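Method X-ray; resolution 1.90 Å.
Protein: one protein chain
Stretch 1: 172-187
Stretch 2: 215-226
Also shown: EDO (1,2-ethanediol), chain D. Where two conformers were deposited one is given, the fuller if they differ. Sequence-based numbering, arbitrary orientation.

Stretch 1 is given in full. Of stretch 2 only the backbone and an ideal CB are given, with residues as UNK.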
ATOM      1  N   GLU A 172      -6.458 -14.537 -16.477  1.00 34.68           N
ATOM      2  CA  GLU A 172      -5.044 -14.114 -16.428  1.00 35.20           C
ATOM      3  C   GLU A 172      -4.997 -12.599 -16.398  1.00 34.56           C
ATOM      4  O   GLU A 172      -5.388 -11.955 -17.363  1.00 35.08           O
ATOM      5  CB  GLU A 172      -4.211 -14.593 -17.618  1.00 36.36           C
ATOM      6  CG  GLU A 172      -4.465 -15.985 -18.111  1.00 42.58           C
ATOM      7  CD  GLU A 172      -4.327 -17.044 -17.064  1.00 52.80           C
ATOM      8  OE1 GLU A 172      -3.585 -16.867 -16.085  1.00 57.06           O
ATOM      9  OE2 GLU A 172      -4.955 -18.087 -17.258  1.00 56.93           O
ATOM     10  N   CYS A 173      -4.508 -12.049 -15.290  1.00 34.57           N
ATOM     11  CA  CYS A 173      -4.447 -10.613 -15.048  1.00 34.78           C
ATOM     12  C   CYS A 173      -2.977 -10.201 -14.944  1.00 34.44           C
ATOM     13  O   CYS A 173      -2.316 -10.527 -13.967  1.00 34.02           O
ATOM     14  CB  CYS A 173      -5.216 -10.306 -13.762  1.00 34.13           C
ATOM     15  SG  CYS A 173      -6.992 -10.754 -13.847  1.00 37.10           S
ATOM     16  N   TYR A 174      -2.476  -9.520 -15.975  1.00 34.34           N
ATOM     17  CA  TYR A 174      -1.078  -9.070 -16.090  1.00 34.71           C
ATOM     18  C   TYR A 174      -0.825  -7.669 -15.536  1.00 34.78           C
ATOM     19  O   TYR A 174       0.307  -7.214 -15.542  1.00 36.35           O
ATOM     20  CB  TYR A 174      -0.634  -9.057 -17.557  1.00 34.66           C
ATOM     21  CG  TYR A 174      -0.643 -10.391 -18.227  1.00 36.12           C
ATOM     22  CD1 TYR A 174      -1.836 -10.941 -18.696  1.00 40.22           C
ATOM     23  CD2 TYR A 174       0.539 -11.110 -18.430  1.00 37.73           C
ATOM     24  CE1 TYR A 174      -1.872 -12.181 -19.315  1.00 36.36           C
ATOM     25  CE2 TYR A 174       0.515 -12.370 -19.073  1.00 39.68           C
ATOM     26  CZ  TYR A 174      -0.703 -12.884 -19.516  1.00 42.17           C
ATOM     27  OH  TYR A 174      -0.780 -14.097 -20.154  1.00 44.89           O
ATOM     28  N   ASP A 175      -1.875  -6.962 -15.144  1.00 34.59           N
ATOM     29  CA  ASP A 175      -1.727  -5.617 -14.602  1.00 34.13           C
ATOM     30  C   ASP A 175      -3.006  -5.241 -13.861  1.00 33.92           C
ATOM     31  O   ASP A 175      -4.024  -5.920 -13.987  1.00 32.35           O
ATOM     32  CB  ASP A 175      -1.420  -4.621 -15.742  1.00 34.90           C
ATOM     33  CG  ASP A 175      -0.535  -3.465 -15.303  1.00 36.15           C
ATOM     34  OD1 ASP A 175      -0.405  -3.177 -14.087  1.00 36.07           O
ATOM     35  OD2 ASP A 175      -0.005  -2.795 -16.196  1.00 36.34           O
ATOM     36  N   VAL A 176      -2.959  -4.143 -13.117  1.00 33.64           N
ATOM     37  CA  VAL A 176      -4.099  -3.714 -12.288  1.00 33.65           C
ATOM     38  C   VAL A 176      -5.353  -3.442 -13.134  1.00 33.63           C
ATOM     39  O   VAL A 176      -6.456  -3.806 -12.725  1.00 33.41           O
ATOM     40  CB  VAL A 176      -3.748  -2.480 -11.425  1.00 34.66           C
ATOM     41  CG1 VAL A 176      -4.937  -2.078 -10.537  1.00 32.92           C
ATOM     42  CG2 VAL A 176      -2.472  -2.764 -10.578  1.00 33.62           C
ATOM     43  N   GLY A 177      -5.168  -2.866 -14.326  1.00 33.41           N
ATOM     44  CA  GLY A 177      -6.285  -2.578 -15.238  1.00 33.25           C
ATOM     45  C   GLY A 177      -7.081  -3.820 -15.627  1.00 32.90           C
ATOM     46  O   GLY A 177      -8.283  -3.737 -15.872  1.00 32.38           O
ATOM     47  N   HIS A 178      -6.415  -4.977 -15.657  1.00 32.41           N
ATOM     48  CA  HIS A 178      -7.077  -6.254 -15.970  1.00 33.06           C
ATOM     49  C   HIS A 178      -8.134  -6.627 -14.932  1.00 32.43           C
ATOM     50  O   HIS A 178      -9.125  -7.267 -15.280  1.00 31.18           O
ATOM     51  CB  HIS A 178      -6.054  -7.366 -16.134  1.00 33.73           C
ATOM     52  CG  HIS A 178      -5.161  -7.193 -17.326  1.00 33.99           C
ATOM     53  ND1 HIS A 178      -4.566  -8.258 -17.956  1.00 36.02           N
ATOM     54  CD2 HIS A 178      -4.845  -6.100 -18.063  1.00 37.97           C
ATOM     55  CE1 HIS A 178      -3.842  -7.820 -18.972  1.00 35.65           C
ATOM     56  NE2 HIS A 178      -4.002  -6.513 -19.064  1.00 36.42           N
ATOM     57  N   LEU A 179      -7.923  -6.221 -13.677  1.00 33.33           N
ATOM     58  CA  LEU A 179      -8.900  -6.440 -12.599  1.00 33.28           C
ATOM     59  C   LEU A 179     -10.174  -5.640 -12.887  1.00 33.43           C
ATOM     60  O   LEU A 179     -11.285  -6.163 -12.771  1.00 32.98           O
ATOM     61  CB  LEU A 179      -8.317  -6.051 -11.233  1.00 33.43           C
ATOM     62  CG  LEU A 179      -7.054  -6.802 -10.786  1.00 35.74           C
ATOM     63  CD1 LEU A 179      -6.480  -6.180  -9.512  1.00 33.12           C
ATOM     64  CD2 LEU A 179      -7.379  -8.273 -10.604  1.00 34.09           C
ATOM     65  N   TYR A 180      -9.991  -4.381 -13.281  1.00 32.86           N
ATOM     66  CA  TYR A 180     -11.094  -3.512 -13.652  1.00 33.14           C
ATOM     67  C   TYR A 180     -11.806  -4.007 -14.912  1.00 31.99           C
ATOM     68  O   TYR A 180     -13.036  -3.900 -15.006  1.00 31.62           O
ATOM     69  CB  TYR A 180     -10.627  -2.063 -13.801  1.00 33.58           C
ATOM     70  CG  TYR A 180     -10.239  -1.470 -12.472  1.00 32.88           C
ATOM     71  CD1 TYR A 180     -11.188  -0.878 -11.649  1.00 33.79           C
ATOM     72  CD2 TYR A 180      -8.912  -1.524 -12.018  1.00 32.48           C
ATOM     73  CE1 TYR A 180     -10.821  -0.332 -10.390  1.00 34.26           C
ATOM     74  CE2 TYR A 180      -8.544  -1.003 -10.774  1.00 33.48           C
ATOM     75  CZ  TYR A 180      -9.493  -0.394  -9.976  1.00 33.64           C
ATOM     76  OH  TYR A 180      -9.104   0.124  -8.770  1.00 32.82           O
ATOM     77  N   ASN A 181     -11.039  -4.537 -15.866  1.00 31.13           N
ATOM     78  CA  ASN A 181     -11.616  -5.160 -17.093  1.00 32.58           C
ATOM     79  C   ASN A 181     -12.519  -6.331 -16.695  1.00 32.54           C
ATOM     80  O   ASN A 181     -13.631  -6.440 -17.202  1.00 33.36           O
ATOM     81  CB  ASN A 181     -10.524  -5.655 -18.057  1.00 32.45           C
ATOM     82  CG  ASN A 181      -9.683  -4.528 -18.643  1.00 35.62           C
ATOM     83  OD1 ASN A 181      -9.967  -3.342 -18.433  1.00 31.82           O
ATOM     84  ND2 ASN A 181      -8.640  -4.905 -19.395  1.00 29.72           N
ATOM     85  N   LEU A 182     -12.051  -7.186 -15.781  1.00 32.62           N
ATOM     86  CA  LEU A 182     -12.874  -8.306 -15.284  1.00 33.10           C
ATOM     87  C   LEU A 182     -14.132  -7.817 -14.569  1.00 32.94           C
ATOM     88  O   LEU A 182     -15.229  -8.367 -14.792  1.00 33.82           O
ATOM     89  CB  LEU A 182     -12.070  -9.228 -14.355  1.00 33.86           C
ATOM     90  CG  LEU A 182     -12.811 -10.475 -13.848  1.00 32.94           C
ATOM     91  CD1 LEU A 182     -13.345 -11.356 -15.000  1.00 33.34           C
ATOM     92  CD2 LEU A 182     -11.862 -11.236 -12.987  1.00 32.76           C
ATOM     93  N   ALA A 183     -13.983  -6.793 -13.722  1.00 33.77           N
ATOM     94  CA  ALA A 183     -15.124  -6.191 -12.995  1.00 33.62           C
ATOM     95  C   ALA A 183     -16.248  -5.733 -13.945  1.00 33.90           C
ATOM     96  O   ALA A 183     -17.435  -5.901 -13.636  1.00 34.93           O
ATOM     97  CB  ALA A 183     -14.650  -5.039 -12.098  1.00 33.68           C
ATOM     98  N   HIS A 184     -15.865  -5.167 -15.090  1.00 33.43           N
ATOM     99  CA  HIS A 184     -16.808  -4.776 -16.146  1.00 34.22           C
ATOM    100  C   HIS A 184     -17.711  -5.962 -16.550  1.00 34.61           C
ATOM    101  O   HIS A 184     -18.940  -5.822 -16.614  1.00 34.11           O
ATOM    102  CB  HIS A 184     -16.041  -4.206 -17.364  1.00 33.99           C
ATOM    103  CG  HIS A 184     -16.887  -3.993 -18.577  1.00 34.03           C
ATOM    104  ND1 HIS A 184     -17.712  -2.900 -18.728  1.00 36.48           N
ATOM    105  CD2 HIS A 184     -17.047  -4.745 -19.691  1.00 35.18           C
ATOM    106  CE1 HIS A 184     -18.330  -2.981 -19.890  1.00 39.11           C
ATOM    107  NE2 HIS A 184     -17.943  -4.091 -20.494  1.00 38.07           N
ATOM    108  N   PHE A 185     -17.087  -7.118 -16.770  1.00 34.21           N
ATOM    109  CA  PHE A 185     -17.797  -8.353 -17.162  1.00 34.48           C
ATOM    110  C   PHE A 185     -18.566  -8.983 -16.009  1.00 35.19           C
ATOM    111  O   PHE A 185     -19.693  -9.470 -16.206  1.00 35.67           O
ATOM    112  CB  PHE A 185     -16.831  -9.339 -17.815  1.00 34.47           C
ATOM    113  CG  PHE A 185     -16.356  -8.874 -19.146  1.00 35.56           C
ATOM    114  CD1 PHE A 185     -17.243  -8.865 -20.224  1.00 38.90           C
ATOM    115  CD2 PHE A 185     -15.069  -8.398 -19.330  1.00 34.54           C
ATOM    116  CE1 PHE A 185     -16.847  -8.404 -21.485  1.00 38.24           C
ATOM    117  CE2 PHE A 185     -14.648  -7.945 -20.592  1.00 35.22           C
ATOM    118  CZ  PHE A 185     -15.544  -7.940 -21.664  1.00 36.45           C
ATOM    119  N   VAL A 186     -17.967  -8.966 -14.814  1.00 36.05           N
ATOM    120  CA  VAL A 186     -18.626  -9.463 -13.605  1.00 37.11           C
ATOM    121  C   VAL A 186     -19.912  -8.659 -13.354  1.00 38.56           C
ATOM    122  O   VAL A 186     -20.966  -9.260 -13.151  1.00 38.47           O
ATOM    123  CB  VAL A 186     -17.708  -9.444 -12.370  1.00 36.26           C
ATOM    124  CG1 VAL A 186     -18.505  -9.720 -11.068  1.00 35.63           C
ATOM    125  CG2 VAL A 186     -16.568 -10.448 -12.553  1.00 33.92           C
ATOM    126  N   ASP A 187     -19.831  -7.329 -13.432  1.00 39.50           N
ATOM    127  CA  ASP A 187     -21.016  -6.455 -13.276  1.00 40.78           C
ATOM    128  C   ASP A 187     -22.108  -6.717 -14.321  1.00 41.42           C
ATOM    129  O   ASP A 187     -23.296  -6.564 -14.016  1.00 41.17           O
ATOM    130  CB  ASP A 187     -20.635  -4.968 -13.282  1.00 41.87           C
ATOM    131  CG  ASP A 187     -19.789  -4.565 -12.081  1.00 45.82           C
ATOM    132  OD1 ASP A 187     -19.712  -5.324 -11.078  1.00 52.88           O
ATOM    133  OD2 ASP A 187     -19.160  -3.484 -12.157  1.00 52.83           O
ATOM    134  N   UNK A 215       0.504  -7.578  -3.361  1.00 36.93           N
ATOM    135  CA  UNK A 215      -0.379  -7.125  -2.280  0.50 36.77           C
ATOM    136  C   UNK A 215      -1.345  -6.060  -2.780  1.00 36.15           C
ATOM    137  O   UNK A 215      -2.478  -6.058  -2.363  1.00 35.82           O
ATOM    138  CB  UNK A 215       0.441  -6.580  -1.108  0.50 36.77           C
ATOM    139  N   UNK A 216      -0.892  -5.190  -3.685  1.00 36.34           N
ATOM    140  CA  UNK A 216      -1.752  -4.159  -4.252  1.00 36.02           C
ATOM    141  C   UNK A 216      -2.892  -4.768  -5.068  1.00 35.50           C
ATOM    142  O   UNK A 216      -4.036  -4.369  -4.900  1.00 34.99           O
ATOM    143  CB  UNK A 216      -0.930  -3.209  -5.126  1.00 36.02           C
ATOM    144  N   UNK A 217      -2.564  -5.720  -5.944  1.00 35.35           N
ATOM    145  CA  UNK A 217      -3.581  -6.405  -6.744  1.00 35.80           C
ATOM    146  C   UNK A 217      -4.596  -7.148  -5.864  1.00 36.04           C
ATOM    147  O   UNK A 217      -5.792  -7.131  -6.171  1.00 36.17           O
ATOM    148  CB  UNK A 217      -2.913  -7.386  -7.709  1.00 35.80           C
ATOM    149  N   UNK A 218      -4.145  -7.741  -4.750  1.00 36.68           N
ATOM    150  CA  UNK A 218      -5.081  -8.396  -3.826  1.00 35.95           C
ATOM    151  C   UNK A 218      -6.032  -7.362  -3.192  1.00 35.58           C
ATOM    152  O   UNK A 218      -7.232  -7.626  -3.057  1.00 37.65           O
ATOM    153  CB  UNK A 218      -4.313  -9.147  -2.736  1.00 35.95           C
ATOM    154  N   UNK A 219      -5.503  -6.191  -2.819  1.00 35.75           N
ATOM    155  CA  UNK A 219      -6.312  -5.106  -2.238  1.00 36.03           C
ATOM    156  C   UNK A 219      -7.394  -4.612  -3.199  1.00 36.04           C
ATOM    157  O   UNK A 219      -8.559  -4.431  -2.803  1.00 35.43           O
ATOM    158  CB  UNK A 219      -5.411  -3.936  -1.839  1.00 36.03           C
ATOM    159  N   UNK A 220      -7.007  -4.430  -4.453  1.00 35.52           N
ATOM    160  CA  UNK A 220      -7.935  -4.004  -5.503  1.00 35.27           C
ATOM    161  C   UNK A 220      -8.968  -5.092  -5.800  1.00 35.55           C
ATOM    162  O   UNK A 220     -10.162  -4.784  -5.899  1.00 35.76           O
ATOM    163  CB  UNK A 220      -7.168  -3.647  -6.778  1.00 35.27           C
ATOM    164  N   UNK A 221      -8.520  -6.346  -5.915  1.00 35.49           N
ATOM    165  CA  UNK A 221      -9.430  -7.495  -6.147  1.00 35.53           C
ATOM    166  C   UNK A 221     -10.439  -7.628  -4.999  1.00 37.04           C
ATOM    167  O   UNK A 221     -11.620  -7.888  -5.248  1.00 37.84           O
ATOM    168  CB  UNK A 221      -8.632  -8.793  -6.291  1.00 35.53           C
ATOM    169  N   UNK A 222      -9.988  -7.429  -3.759  1.00 37.71           N
ATOM    170  CA  UNK A 222     -10.911  -7.432  -2.605  1.00 39.14           C
ATOM    171  C   UNK A 222     -11.960  -6.332  -2.725  1.00 40.27           C
ATOM    172  O   UNK A 222     -13.131  -6.564  -2.431  1.00 40.60           O
ATOM    173  CB  UNK A 222     -10.133  -7.259  -1.299  1.00 39.14           C
ATOM    174  N   UNK A 223     -11.544  -5.149  -3.160  1.00 42.39           N
ATOM    175  CA  UNK A 223     -12.460  -4.024  -3.359  1.00 43.86           C
ATOM    176  C   UNK A 223     -13.473  -4.290  -4.467  1.00 42.04           C
ATOM    177  O   UNK A 223     -14.645  -3.979  -4.305  1.00 40.70           O
ATOM    178  CB  UNK A 223     -11.668  -2.755  -3.682  1.00 43.86           C
ATOM    179  N   UNK A 224     -13.012  -4.847  -5.582  1.00 39.63           N
ATOM    180  CA  UNK A 224     -13.879  -5.135  -6.731  1.00 38.51           C
ATOM    181  C   UNK A 224     -14.764  -6.384  -6.585  1.00 38.57           C
ATOM    182  O   UNK A 224     -15.901  -6.370  -7.045  1.00 38.81           O
ATOM    183  CB  UNK A 224     -13.008  -5.294  -7.979  1.00 38.51           C
ATOM    184  N   UNK A 225     -14.235  -7.447  -5.976  1.00 38.91           N
ATOM    185  CA  UNK A 225     -14.897  -8.779  -5.913  1.00 39.78           C
ATOM    186  C   UNK A 225     -15.164  -9.384  -4.536  1.00 40.59           C
ATOM    187  O   UNK A 225     -15.787 -10.455  -4.462  1.00 41.75           O
ATOM    188  CB  UNK A 225     -14.038  -9.781  -6.687  1.00 39.78           C
ATOM    189  N   UNK A 226     -14.686  -8.751  -3.468  1.00 40.86           N
ATOM    190  CA  UNK A 226     -14.910  -9.231  -2.088  1.00 41.93           C
ATOM    191  C   UNK A 226     -14.575 -10.705  -1.873  1.00 42.90           C
ATOM    192  O   UNK A 226     -13.449 -11.139  -2.142  1.00 43.08           O
ATOM    193  CB  UNK A 226     -16.372  -9.000  -1.699  1.00 41.93           C
TER
HETATM  194  C1  EDO D 313       3.930 -17.182 -19.061  1.00 45.85           C
HETATM  195  O1  EDO D 313       4.975 -17.072 -18.085  1.00 38.40           O
HETATM  196  C2  EDO D 313       2.949 -16.029 -18.877  1.00 46.76           C
HETATM  197  O2  EDO D 313       2.100 -15.913 -20.026  1.00 48.83           O

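The two helices run nearly parallel, 15° between their directions and 10.0 Å apart at closest approach, so side chains must fill the gap. Stretch 1 offers mostly carbon: Val-176, Leu-179, Ala-183 and Val-186, with the ring of Tyr-180 alongside.

Position 215 lies out of reach of stretch 1, which sets no preference there; it is Leu-215. At 216 CA-to-CB points sideways and the ideal CB touches nothing, so only a side chain of some length could come back to Val-176. Several would do. The residue is His-216, chi1 t, whose ring edge meets Val-176, CG2 to CD2 of His-216 at 3.8 Å.

Position 217 also points sideways, but its CB is 4.2 Å from CD1 of Leu-179, and beyond lies a space bordered by Cys-173 and Asp-175. A long, flexible apolar chain suits it; leucine might fill part. The residue is Met-217, as selenomethionine. Its CE lies 3.9 Å from CB of Cys-173, 3.6 Å from O of Asp-175 and 4.1 Å from CG of Leu-179.

Positions 218, pointing away, and 219, sideways, find no partner here and tolerate many residues, polar ones included; they are Arg-218 and Thr-219.

At 220 CB points toward stretch 1, with Leu-179 CD1 at 3.8 Å and Val-176 CG1 at 4.6 Å. A medium aliphatic chain fits. Ile-220 brings its CG2 to 3.7 Å from CD1 of Leu-179 and 3.6 Å from OH of Tyr-180.

At 221 CB points sideways, 4.5 Å from CD2 of Leu-179; a small residue suffices. Ala-221 helps form the hole that receives Leu-179, together with Met-217, Ile-220 and position 224.

Positions 222 and 223 are out of reach, leaving the choice open; Asp-222 and Arg-223 occupy them.

Position 224 points toward stretch 1, its CB 4.4 Å from CB of Ala-183, with the Tyr-180 ring nearby. A branched aliphatic chain can meet both. Leu-224 lays CD1 over one face of that ring, 4.0 Å from its centroid, while its CD2 is 4.1 Å from CB of Ala-183.

At 225 CB points sideways with nothing near, yet a hollow lies among Leu-179, Leu-182, Ala-183 and Val-186. A large apolar or aromatic chain could reach it. Phe-225 enters as a knob, CZ 3.9 Å from CD2 of Leu-182 and CE1 3.8 Å from CG2 of Val-186.

Position 226 leaves helical angles with phi at 50°, which by itself favours glycine; Gly-226 is there.

Stretch 2, residues 215-226: LHMRTIADRLFG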
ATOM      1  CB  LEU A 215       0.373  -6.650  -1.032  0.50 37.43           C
ATOM      2  CG  LEU A 215       0.905  -7.769  -0.121  0.50 40.63           C
ATOM      3  CD1 LEU A 215       2.172  -8.395  -0.702  0.50 37.76           C
ATOM      4  CD2 LEU A 215       1.162  -7.235   1.292  0.50 36.85           C
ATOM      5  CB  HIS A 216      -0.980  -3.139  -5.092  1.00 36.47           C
ATOM      6  CG  HIS A 216      -1.854  -2.066  -5.665  1.00 36.53           C
ATOM      7  ND1 HIS A 216      -2.424  -1.076  -4.891  1.00 35.76           N
ATOM      8  CD2 HIS A 216      -2.282  -1.847  -6.931  1.00 37.50           C
ATOM      9  CE1 HIS A 216      -3.158  -0.291  -5.661  1.00 36.63           C
ATOM     10  NE2 HIS A 216      -3.083  -0.735  -6.905  1.00 36.17           N
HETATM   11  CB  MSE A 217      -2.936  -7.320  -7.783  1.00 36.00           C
HETATM   12  CG  MSE A 217      -2.299  -6.542  -8.931  1.00 35.88           C
HETATM   13 SE   MSE A 217      -1.571  -7.698 -10.281  0.75 36.02          SE
HETATM   14  CE  MSE A 217      -3.229  -8.071 -11.212  1.00 34.44           C
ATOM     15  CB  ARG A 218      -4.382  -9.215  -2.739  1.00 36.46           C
ATOM     16  CG  ARG A 218      -5.418 -10.102  -2.050  1.00 41.97           C
ATOM     17  CD  ARG A 218      -4.956 -10.889  -0.935  1.00 51.52           C
ATOM     18  NE  ARG A 218      -4.374 -10.102   0.151  1.00 50.77           N
ATOM     19  CZ  ARG A 218      -4.138 -10.586   1.365  1.00 50.86           C
ATOM     20  NH1 ARG A 218      -4.499 -11.827   1.686  1.00 54.15           N
ATOM     21  NH2 ARG A 218      -3.580  -9.806   2.277  1.00 48.51           N
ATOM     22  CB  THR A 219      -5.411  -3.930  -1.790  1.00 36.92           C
ATOM     23  OG1 THR A 219      -4.537  -4.421  -0.777  1.00 38.75           O
ATOM     24  CG2 THR A 219      -6.206  -2.772  -1.237  1.00 36.82           C
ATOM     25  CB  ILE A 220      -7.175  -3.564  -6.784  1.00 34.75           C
ATOM     26  CG1 ILE A 220      -6.317  -2.316  -6.489  1.00 36.28           C
ATOM     27  CG2 ILE A 220      -8.141  -3.293  -7.932  1.00 33.17           C
ATOM     28  CD1 ILE A 220      -7.075  -1.094  -5.909  1.00 31.72           C
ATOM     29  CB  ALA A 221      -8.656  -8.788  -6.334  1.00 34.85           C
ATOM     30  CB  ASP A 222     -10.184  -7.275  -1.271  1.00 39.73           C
ATOM     31  CG  ASP A 222      -9.423  -8.526  -0.838  1.00 42.48           C
ATOM     32  OD1 ASP A 222      -9.607  -9.607  -1.411  1.00 44.04           O
ATOM     33  OD2 ASP A 222      -8.620  -8.413   0.109  1.00 47.97           O
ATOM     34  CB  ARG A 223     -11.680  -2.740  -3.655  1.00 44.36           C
ATOM     35  CG  ARG A 223     -12.521  -1.571  -4.157  1.00 46.95           C
ATOM     36  CD  ARG A 223     -11.808  -0.255  -3.981  1.00 51.42           C
ATOM     37  NE  ARG A 223     -11.634   0.036  -2.555  1.00 61.92           N
ATOM     38  CZ  ARG A 223     -11.223   1.195  -2.042  1.00 67.29           C
ATOM     39  NH1 ARG A 223     -10.943   2.254  -2.821  1.00 70.26           N
ATOM     40  NH2 ARG A 223     -11.123   1.298  -0.711  1.00 67.68           N
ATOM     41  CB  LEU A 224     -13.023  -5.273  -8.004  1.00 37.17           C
ATOM     42  CG  LEU A 224     -12.271  -4.021  -8.475  1.00 37.15           C
ATOM     43  CD1 LEU A 224     -11.251  -4.329  -9.615  1.00 34.69           C
ATOM     44  CD2 LEU A 224     -13.245  -2.945  -8.913  1.00 36.31           C
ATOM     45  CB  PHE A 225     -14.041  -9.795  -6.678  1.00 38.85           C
ATOM     46  CG  PHE A 225     -13.579  -9.304  -8.013  1.00 38.86           C
ATOM     47  CD1 PHE A 225     -14.495  -9.092  -9.038  1.00 37.82           C
ATOM     48  CD2 PHE A 225     -12.229  -9.056  -8.255  1.00 36.84           C
ATOM     49  CE1 PHE A 225     -14.085  -8.622 -10.272  1.00 35.14           C
ATOM     50  CE2 PHE A 225     -11.812  -8.589  -9.495  1.00 35.04           C
ATOM     51  CZ  PHE A 225     -12.740  -8.370 -10.502  1.00 37.75           C
TER
HETATM   52  O   HOH W   1     -17.230  -6.576 -10.034  1.00 43.93           O
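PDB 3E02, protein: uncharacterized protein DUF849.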